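Local coordinates for leucine-rich-repeat protein (Methanosarcina barkeri, PDB 4WNR), which binds guanine nucleotide through its Roc G domain, here followed by the COR-A part of the COR domain, in a Roco protein that is probably a serine/threonine kinase, at residues 223-228 with 268-274; 228-232 with 246-250. One frame throughout, in Å; residues are numbered along the deposited sequence.

How the contacts relate
Both contacts lie in the COR-A region. Strand 225-226 leads directly into helix 228-237, and after a short link helix 243-256 packs against the start of that helix. This is contact 2, which closes the smaller loop. The chain then runs on to strand 271-272, which returns antiparallel to strand 225-226; contact 1 closes this larger loop and encloses contact 2 within it. Tyr228 belongs to both. The two contacts also touch, His271 meeting Val250 and Ile226 meeting Tyr231, so that a two-stranded sheet and a helix pair become one continuous unit.

Contact 1 of 2, residues 223-228 with 268-274; sequences CNFITY and LDTHVLE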
loop_
_atom_site.group_PDB
_atom_site.type_symbol
_atom_site.label_atom_id
_atom_site.label_comp_id
_atom_site.label_asym_id
_atom_site.label_seq_id
_atom_site.Cartn_x
_atom_site.Cartn_y
_atom_site.Cartn_z
ATOM N N CYS A 223 -12.302 -1.350 -13.506
ATOM C CA CYS A 223 -12.002 -2.783 -13.546
ATOM C C CYS A 223 -11.223 -3.214 -12.306
ATOM O O CYS A 223 -10.506 -2.411 -11.706
ATOM C CB CYS A 223 -11.189 -3.129 -14.797
ATOM S SG CYS A 223 -11.923 -2.565 -16.348
ATOM N N ASN A 224 -11.368 -4.480 -11.931
ATOM C CA ASN A 224 -10.620 -5.043 -10.808
ATOM C C ASN A 224 -9.139 -5.158 -11.143
ATOM O O ASN A 224 -8.278 -4.828 -10.325
ATOM C CB ASN A 224 -11.172 -6.420 -10.423
ATOM C CG ASN A 224 -12.593 -6.360 -9.891
ATOM O OD1 ASN A 224 -13.450 -7.140 -10.306
ATOM N ND2 ASN A 224 -12.850 -5.443 -8.964
ATOM N N PHE A 225 -8.855 -5.636 -12.350
ATOM C CA PHE A 225 -7.486 -5.739 -12.847
ATOM C C PHE A 225 -7.456 -5.740 -14.371
ATOM O O PHE A 225 -8.498 -5.800 -15.025
ATOM C CB PHE A 225 -6.824 -7.016 -12.321
ATOM C CG PHE A 225 -7.413 -8.280 -12.884
ATOM C CD1 PHE A 225 -8.534 -8.858 -12.303
ATOM C CD2 PHE A 225 -6.848 -8.890 -13.998
ATOM C CE1 PHE A 225 -9.079 -10.020 -12.822
ATOM C CE2 PHE A 225 -7.390 -10.051 -14.522
ATOM C CZ PHE A 225 -8.506 -10.618 -13.932
ATOM N N ILE A 226 -6.250 -5.671 -14.923
ATOM C CA ILE A 226 -6.043 -5.791 -16.367
ATOM C C ILE A 226 -4.820 -6.657 -16.652
ATOM O O ILE A 226 -3.872 -6.684 -15.867
ATOM C CB ILE A 226 -5.883 -4.414 -17.054
ATOM C CG1 ILE A 226 -4.707 -3.631 -16.452
ATOM C CG2 ILE A 226 -7.181 -3.621 -16.953
ATOM C CD1 ILE A 226 -4.456 -2.285 -17.100
ATOM N N THR A 227 -4.854 -7.371 -17.774
ATOM C CA THR A 227 -3.723 -8.205 -18.184
ATOM C C THR A 227 -2.621 -7.340 -18.799
ATOM O O THR A 227 -2.842 -6.175 -19.124
ATOM C CB THR A 227 -4.139 -9.350 -19.144
ATOM O OG1 THR A 227 -2.976 -10.085 -19.549
ATOM C CG2 THR A 227 -4.857 -8.830 -20.383
ATOM N N TYR A 228 -1.436 -7.925 -18.950
ATOM C CA TYR A 228 -0.260 -7.197 -19.438
ATOM C C TYR A 228 -0.393 -6.816 -20.918
ATOM O O TYR A 228 0.237 -5.861 -21.378
ATOM C CB TYR A 228 1.008 -8.028 -19.193
ATOM C CG TYR A 228 2.334 -7.277 -19.255
ATOM C CD1 TYR A 228 2.429 -5.921 -18.932
ATOM C CD2 TYR A 228 3.507 -7.946 -19.597
ATOM C CE1 TYR A 228 3.644 -5.256 -18.977
ATOM C CE2 TYR A 228 4.723 -7.287 -19.643
ATOM C CZ TYR A 228 4.788 -5.945 -19.333
ATOM O OH TYR A 228 6.001 -5.296 -19.380
ATOM N N LEU A 268 3.405 -11.358 -12.887
ATOM C CA LEU A 268 3.532 -10.140 -13.702
ATOM C C LEU A 268 2.378 -9.863 -14.665
ATOM O O LEU A 268 2.231 -8.738 -15.139
ATOM C CB LEU A 268 4.871 -10.122 -14.458
ATOM C CG LEU A 268 5.131 -11.155 -15.557
ATOM C CD1 LEU A 268 4.383 -10.823 -16.838
ATOM C CD2 LEU A 268 6.623 -11.238 -15.851
ATOM N N ASP A 269 1.572 -10.876 -14.969
ATOM C CA ASP A 269 0.451 -10.697 -15.893
ATOM C C ASP A 269 -0.659 -9.840 -15.283
ATOM O O ASP A 269 -1.255 -9.011 -15.972
ATOM C CB ASP A 269 -0.117 -12.050 -16.330
ATOM C CG ASP A 269 -1.075 -11.929 -17.509
ATOM O OD1 ASP A 269 -0.752 -11.209 -18.478
ATOM O OD2 ASP A 269 -2.155 -12.554 -17.468
ATOM N N THR A 270 -0.929 -10.043 -13.995
ATOM C CA THR A 270 -2.024 -9.356 -13.310
ATOM C C THR A 270 -1.631 -7.948 -12.843
ATOM O O THR A 270 -0.739 -7.786 -12.008
ATOM C CB THR A 270 -2.508 -10.170 -12.094
ATOM O OG1 THR A 270 -2.703 -11.536 -12.480
ATOM C CG2 THR A 270 -3.821 -9.608 -11.546
ATOM N N HIS A 271 -2.310 -6.940 -13.388
ATOM C CA HIS A 271 -2.154 -5.549 -12.962
ATOM C C HIS A 271 -3.413 -5.126 -12.216
ATOM O O HIS A 271 -4.402 -4.728 -12.834
ATOM C CB HIS A 271 -1.937 -4.629 -14.165
ATOM C CG HIS A 271 -0.643 -4.861 -14.882
ATOM N ND1 HIS A 271 -0.330 -6.060 -15.484
ATOM C CD2 HIS A 271 0.410 -4.040 -15.107
ATOM C CE1 HIS A 271 0.866 -5.974 -16.037
ATOM N NE2 HIS A 271 1.337 -4.757 -15.825
ATOM N N VAL A 272 -3.371 -5.213 -10.891
ATOM C CA VAL A 272 -4.550 -4.965 -10.060
ATOM C C VAL A 272 -4.824 -3.467 -9.910
ATOM O O VAL A 272 -3.945 -2.702 -9.509
ATOM C CB VAL A 272 -4.399 -5.611 -8.666
ATOM C CG1 VAL A 272 -5.609 -5.310 -7.791
ATOM C CG2 VAL A 272 -4.206 -7.115 -8.803
ATOM N N LEU A 273 -6.051 -3.066 -10.235
ATOM C CA LEU A 273 -6.502 -1.676 -10.093
ATOM C C LEU A 273 -7.277 -1.452 -8.793
ATOM O O LEU A 273 -7.252 -0.353 -8.236
ATOM C CB LEU A 273 -7.371 -1.270 -11.289
ATOM C CG LEU A 273 -6.633 -0.740 -12.523
ATOM C CD1 LEU A 273 -5.543 -1.694 -12.989
ATOM C CD2 LEU A 273 -7.625 -0.475 -13.646
ATOM N N GLU A 274 -7.971 -2.489 -8.330
ATOM C CA GLU A 274 -8.729 -2.443 -7.079
ATOM C C GLU A 274 -8.049 -3.315 -6.017
ATOM O O GLU A 274 -8.085 -4.542 -6.113
ATOM C CB GLU A 274 -10.167 -2.922 -7.321
ATOM C CG GLU A 274 -11.059 -2.941 -6.085
ATOM C CD GLU A 274 -11.185 -1.583 -5.419
ATOM O OE1 GLU A 274 -11.035 -1.514 -4.179
ATOM O OE2 GLU A 274 -11.426 -0.584 -6.133
#
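The backbone oxygen of Asn224 accepts two successive amides of the facing chain, Leu273 N at 2.8 Å from Asn224 O and Glu274 N at 3.1 Å from the same atom. Both donors arrive from one face of the carbonyl plane, an arrangement resembling a classic beta bulge at the end of the short two-stranded sheet. Two residues on, the hydrogen-bonded antiparallel pair Ile226 and His271 is joined in both directions, Ile226 N to His271 O and His271 N to Ile226 O each spanning 2.9 Å. Phe225 and Val272 form the neighbouring non-hydrogen-bonded pair and direct their side chains to the same face. The Phe225 ring lies obliquely near the CG2 methyl of Thr270 and also meets Trp277 of helix 275-286. On the other face Ile226 CG1 lies 3.7 Å from His271 CB and also touches Leu273 CD1.

Beyond the strands the polar work passes to side chains. Thr227, the N-cap residue of the following helix, gives its OG1 hydrogen to Asp269 OD1 at 2.7 Å, on the syn side but 31° out of the carboxylate plane; Tyr228 N adds a weak bond to the same oxygen. Asp269 OD2 takes a salt bridge from Arg321, which also binds Thr270 OG1. The imidazole of His271 is steadied by ND1, which donates to Asp269 O at 3.1 Å; the oxygen lies in the ring plane, though the donor stands above the carbonyl plane. Tyr228, its CG anti to the backbone N (chi1 -163°), sets its ring beside this imidazole, the planes nearly parallel, 17° apart, but displaced sidelong, with little true stacking. With one carboxylate shared between the helix start and an arginine, the turn into helix 228-237 is probably held by a charged side chain in addition to the strand pairing.

Contact 2 of 2, residues 228-232 with 246-250; sequences YEEYR and QNTLV
Tyr231 reaches across to the neighbouring helix and gives its hydroxyl hydrogen to the backbone oxygen of Gln246, with 3.1 Å between Tyr231 OH and Gln246 O. The donor lies in the carbonyl plane, on a lone pair, while the helix's own amide, Val250 N, makes a weak bond to that oxygen. The carbonyl is thus used by the helix and by the incoming phenol together. The Leu249 side chain comes up beside the hydroxyl; with CG opposite its backbone N (chi1 172°), the Tyr231 ring is directed at helix 243-256. A Val250 methyl is modelled over that ring, too close to be trusted in detail.

On the flank of this core, Gln246 stretches beyond CG to bring OE1 within 3.5 Å of Arg232 CG, the two side chains crossing at about a right angle. From the facing helix Tyr228 brings its hydroxyl back toward Asn247, Tyr228 OH lying 2.7 Å from Asn247 OD1, which sits near the plane of the ring.

A second shell arranges these groups. The Arg232 side chain folds back over the Tyr228 ring as a cation-pi pair, NE lying over the ring centre, and Arg232 NH1 donates to Glu229 OE1 at 2.8 Å in a salt bridge. Gln246 also packs on Cys235 and Leu236, farther along helix 228-237; on the outside Leu249 rests on Trp211 and Val214 of helix 209-220. The segments run at 108° with their axes 11.9 Å apart, a wide separation bridged by large side chains: this is steeply crossed helix-helix packing between consecutive helices of the COR-A region.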
loop_
_atom_site.group_PDB
_atom_site.type_symbol
_atom_site.label_atom_id
_atom_site.label_comp_id
_atom_site.label_asym_id
_atom_site.label_seq_id
_atom_site.Cartn_x
_atom_site.Cartn_y
_atom_site.Cartn_z
ATOM N N TYR A 228 -1.436 -7.925 -18.950
ATOM C CA TYR A 228 -0.260 -7.197 -19.438
ATOM C C TYR A 228 -0.393 -6.816 -20.918
ATOM O O TYR A 228 0.237 -5.861 -21.378
ATOM C CB TYR A 228 1.008 -8.028 -19.193
ATOM C CG TYR A 228 2.334 -7.277 -19.255
ATOM C CD1 TYR A 228 2.429 -5.921 -18.932
ATOM C CD2 TYR A 228 3.507 -7.946 -19.597
ATOM C CE1 TYR A 228 3.644 -5.256 -18.977
ATOM C CE2 TYR A 228 4.723 -7.287 -19.643
ATOM C CZ TYR A 228 4.788 -5.945 -19.333
ATOM O OH TYR A 228 6.001 -5.296 -19.380
ATOM N N GLU A 229 -1.216 -7.567 -21.648
ATOM C CA GLU A 229 -1.563 -7.242 -23.034
ATOM C C GLU A 229 -2.415 -5.972 -23.096
ATOM O O GLU A 229 -2.197 -5.112 -23.950
ATOM C CB GLU A 229 -2.314 -8.416 -23.683
ATOM C CG GLU A 229 -2.717 -8.217 -25.143
ATOM C CD GLU A 229 -1.535 -8.075 -26.089
ATOM O OE1 GLU A 229 -0.434 -8.570 -25.763
ATOM O OE2 GLU A 229 -1.713 -7.474 -27.170
ATOM N N GLU A 230 -3.378 -5.866 -22.183
ATOM C CA GLU A 230 -4.292 -4.722 -22.134
ATOM C C GLU A 230 -3.568 -3.436 -21.749
ATOM O O GLU A 230 -3.900 -2.362 -22.249
ATOM C CB GLU A 230 -5.438 -4.987 -21.154
ATOM C CG GLU A 230 -6.470 -5.983 -21.663
ATOM C CD GLU A 230 -7.521 -6.346 -20.627
ATOM O OE1 GLU A 230 -8.685 -6.575 -21.017
ATOM O OE2 GLU A 230 -7.189 -6.410 -19.423
ATOM N N TYR A 231 -2.587 -3.549 -20.855
ATOM C CA TYR A 231 -1.772 -2.403 -20.457
ATOM C C TYR A 231 -0.940 -1.873 -21.624
ATOM O O TYR A 231 -0.861 -0.660 -21.833
ATOM C CB TYR A 231 -0.849 -2.766 -19.289
ATOM C CG TYR A 231 0.151 -1.677 -18.965
ATOM C CD1 TYR A 231 -0.233 -0.540 -18.261
ATOM C CD2 TYR A 231 1.476 -1.774 -19.381
ATOM C CE1 TYR A 231 0.674 0.465 -17.971
ATOM C CE2 TYR A 231 2.392 -0.775 -19.097
ATOM C CZ TYR A 231 1.985 0.342 -18.393
ATOM O OH TYR A 231 2.896 1.331 -18.108
ATOM N N ARG A 232 -0.316 -2.784 -22.370
ATOM C CA ARG A 232 0.495 -2.410 -23.535
ATOM C C ARG A 232 -0.344 -1.761 -24.641
ATOM O O ARG A 232 0.148 -0.895 -25.364
ATOM C CB ARG A 232 1.270 -3.619 -24.077
ATOM C CG ARG A 232 2.546 -3.911 -23.300
ATOM C CD ARG A 232 3.431 -4.954 -23.971
ATOM N NE ARG A 232 3.317 -6.273 -23.342
ATOM C CZ ARG A 232 2.474 -7.238 -23.712
ATOM N NH1 ARG A 232 1.635 -7.071 -24.731
ATOM N NH2 ARG A 232 2.473 -8.391 -23.050
ATOM N N GLN A 246 7.547 1.520 -21.308
ATOM C CA GLN A 246 6.360 0.898 -20.709
ATOM C C GLN A 246 6.661 0.253 -19.351
ATOM O O GLN A 246 5.861 0.356 -18.420
ATOM C CB GLN A 246 5.761 -0.145 -21.660
ATOM C CG GLN A 246 4.912 0.454 -22.773
ATOM C CD GLN A 246 4.598 -0.528 -23.892
ATOM O OE1 GLN A 246 5.135 -1.635 -23.939
ATOM N NE2 GLN A 246 3.728 -0.116 -24.811
ATOM N N ASN A 247 7.815 -0.401 -19.249
ATOM C CA ASN A 247 8.218 -1.093 -18.020
ATOM C C ASN A 247 8.666 -0.148 -16.903
ATOM O O ASN A 247 8.502 -0.456 -15.722
ATOM C CB ASN A 247 9.328 -2.106 -18.316
ATOM C CG ASN A 247 8.855 -3.255 -19.190
ATOM O OD1 ASN A 247 7.710 -3.277 -19.648
ATOM N ND2 ASN A 247 9.737 -4.218 -19.425
ATOM N N THR A 248 9.246 0.989 -17.278
ATOM C CA THR A 248 9.613 2.021 -16.308
ATOM C C THR A 248 8.357 2.656 -15.711
ATOM O O THR A 248 8.338 3.028 -14.538
ATOM C CB THR A 248 10.486 3.115 -16.956
ATOM O OG1 THR A 248 11.654 2.515 -17.526
ATOM C CG2 THR A 248 10.918 4.164 -15.933
ATOM N N LEU A 249 7.309 2.758 -16.525
ATOM C CA LEU A 249 6.059 3.398 -16.121
ATOM C C LEU A 249 5.281 2.580 -15.083
ATOM O O LEU A 249 4.746 3.148 -14.132
ATOM C CB LEU A 249 5.188 3.672 -17.353
ATOM C CG LEU A 249 3.842 4.377 -17.150
ATOM C CD1 LEU A 249 3.990 5.667 -16.357
ATOM C CD2 LEU A 249 3.191 4.658 -18.497
ATOM N N VAL A 250 5.215 1.261 -15.265
ATOM C CA VAL A 250 4.524 0.383 -14.299
ATOM C C VAL A 250 5.207 0.369 -12.934
ATOM O O VAL A 250 4.533 0.276 -11.907
ATOM C CB VAL A 250 4.362 -1.080 -14.789
ATOM C CG1 VAL A 250 3.398 -1.148 -15.955
ATOM C CG2 VAL A 250 5.697 -1.710 -15.164
#